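Local coordinates for deoxy-D-mannose-octulosonate 8-phosphate phosphatase (Haemophilus influenzae Rd, PDB 1K1E), which hydrolyses 3-deoxy-D-manno-octulosonate 8-phosphate to 3-deoxy-D-manno-octulosonate and inorganic phosphate, a magnesium-dependent step of lipopolysaccharide biosynthesis, at the interface of chains A and B. Coordinates in Å, arbitrary orientation; residue numbers count along the deposited sequence, not the author numbering. Chains: chain A/B, deoxy-D-mannose-octulosonate 8-phosphate phosphatase.

The interface of chains A and B. Residues chain A 17, 107-110, 128, 130; chain B 39, 42, 149.
B:Arg39 and B:Arg149 reach from one subunit of the homotetramer to two successive aspartates, A:Asp107 and A:Asp108, in haloacid dehalogenase (HAD) motif IV of the neighbour, the acidic metal-binding loop (GDDxxD here). Two arginine-aspartate salt bridges cross the contact. B:Arg39, a residue probably involved in substrate binding, bends at chi3 (-61°) and gives NH1 to the carboxylate oxygen OD1 of A:Asp107 at 2.8 Å. The acceptor lies in the guanidinium plane and uses its anti lone pair, away from OD2, with the two flat groups steeply inclined. Because A:Asp107 is a metal ligand, the bond ties the partner subunit directly to the metal site, and a long, flexible arginine suits that reach.

In the second salt bridge B:Arg149 meets A:Asp108 tip to tip, its guanidinium turned 30° from the carboxylate. Arginine suits a carboxylate because it offers two N-H groups side by side: NH1 donates to OD1 on the syn lone pair at 2.9 Å, while the companion bond from NH2 to OD2 is weak. With CG anti to its backbone N (chi1 -151°), A:Asp108 points its carboxylate across the interface.

Further hydrogen bonds fix this pair. NH1 of B:Arg149 has a second hydrogen for the carbonyl O of B:Arg39 (2.9 Å), joining helices 147-158 and 38-49. OD2 of A:Asp108 accepts the backbone N-H of A:Ser109 from above the carboxylate plane (2.7 Å), capping the start of 3-10 helix 109-111, as aspartate commonly does. A:Ser109 OG, in the guanidinium plane, and A:Tyr130 OH, well out of it, each lie 3.1 Å from B:Arg149 NH2; these are at best bent, shared bonds, since NH2 cannot serve both and OD2 well.

Water 1 bridges NH1 of B:Arg39, in its guanidinium plane, to the carbonyl O of A:Gly17, whose positive phi glycine tolerates easily.

CG and CD of B:Arg39 lie over one face of the A:Asp108 carboxylate (CG to CG 3.5 Å). Apolar packing comes from B:Leu42, whose CD2 meets A:Val110 CG2 at 3.6 Å, branched side chains suited to filling the border.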
# COMPACT_ATOMS: atom_id res chain seq x y z
N GLY A 17 -10.91 -1.58 7.42
CA GLY A 17 -10.52 -0.30 8.00
C GLY A 17 -9.87 -0.47 9.35
O GLY A 17 -9.26 0.48 9.88
N ASP A 107 -13.58 1.76 12.89
CA ASP A 107 -13.01 2.91 12.14
C ASP A 107 -14.04 3.86 11.53
O ASP A 107 -13.64 4.89 11.00
CB ASP A 107 -12.17 2.44 10.95
CG ASP A 107 -13.02 1.80 9.85
OD1 ASP A 107 -12.91 2.15 8.66
OD2 ASP A 107 -13.82 0.91 10.16
N ASP A 108 -15.31 3.49 11.54
CA ASP A 108 -16.30 4.35 10.84
C ASP A 108 -17.64 4.49 11.51
O ASP A 108 -17.88 3.90 12.60
CB ASP A 108 -16.47 3.82 9.37
CG ASP A 108 -16.85 4.92 8.38
OD1 ASP A 108 -17.00 4.57 7.17
OD2 ASP A 108 -16.96 6.11 8.80
N SER A 109 -18.52 5.27 10.86
CA SER A 109 -19.86 5.56 11.41
C SER A 109 -20.62 4.32 11.79
O SER A 109 -21.31 4.33 12.84
CB SER A 109 -20.68 6.39 10.39
OG SER A 109 -19.93 7.58 10.09
N VAL A 110 -20.51 3.28 10.97
CA VAL A 110 -21.20 2.01 11.23
C VAL A 110 -20.82 1.48 12.61
O VAL A 110 -21.60 0.77 13.20
CB VAL A 110 -20.82 0.88 10.18
CG1 VAL A 110 -21.90 -0.26 10.16
CG2 VAL A 110 -20.68 1.47 8.76
N PRO A 128 -12.27 8.85 11.22
CA PRO A 128 -12.59 10.29 11.25
C PRO A 128 -12.80 10.80 12.61
O PRO A 128 -13.05 10.05 13.56
CB PRO A 128 -13.86 10.41 10.42
CG PRO A 128 -14.50 9.01 10.58
CD PRO A 128 -13.32 8.06 10.57
N TYR A 130 -15.20 12.22 14.10
CA TYR A 130 -16.41 11.86 14.80
C TYR A 130 -16.41 10.46 15.38
O TYR A 130 -17.15 10.19 16.32
CB TYR A 130 -17.66 12.12 13.93
CG TYR A 130 -17.54 11.70 12.49
CD1 TYR A 130 -17.82 10.40 12.10
CD2 TYR A 130 -17.10 12.59 11.53
CE1 TYR A 130 -17.69 10.00 10.79
CE2 TYR A 130 -16.96 12.18 10.18
CZ TYR A 130 -17.26 10.90 9.84
OH TYR A 130 -17.16 10.52 8.54
N ARG B 39 -14.61 3.47 3.21
CA ARG B 39 -15.28 4.63 3.75
C ARG B 39 -15.83 5.55 2.66
O ARG B 39 -16.80 6.30 2.92
CB ARG B 39 -14.38 5.36 4.77
CG ARG B 39 -14.16 4.50 6.11
CD ARG B 39 -13.48 5.31 7.27
NE ARG B 39 -12.13 5.81 6.93
CZ ARG B 39 -10.99 5.12 7.08
NH1 ARG B 39 -11.04 3.88 7.57
NH2 ARG B 39 -9.82 5.66 6.77
N LEU B 42 -19.17 4.09 1.74
CA LEU B 42 -20.20 4.48 2.70
C LEU B 42 -20.61 5.94 2.42
O LEU B 42 -21.81 6.26 2.44
CB LEU B 42 -19.72 4.29 4.15
CG LEU B 42 -20.82 4.63 5.17
CD1 LEU B 42 -22.06 3.82 4.91
CD2 LEU B 42 -20.35 4.38 6.60
N ARG B 149 -14.94 10.57 0.72
CA ARG B 149 -15.69 10.61 1.98
C ARG B 149 -15.47 11.97 2.66
O ARG B 149 -16.40 12.58 3.24
CB ARG B 149 -15.22 9.49 2.87
CG ARG B 149 -15.89 9.49 4.23
CD ARG B 149 -17.49 9.36 4.12
NE ARG B 149 -18.09 9.19 5.46
CZ ARG B 149 -18.13 8.05 6.14
NH1 ARG B 149 -17.64 6.91 5.63
NH2 ARG B 149 -18.54 8.05 7.40
O HOH W 1 -8.47 2.34 8.19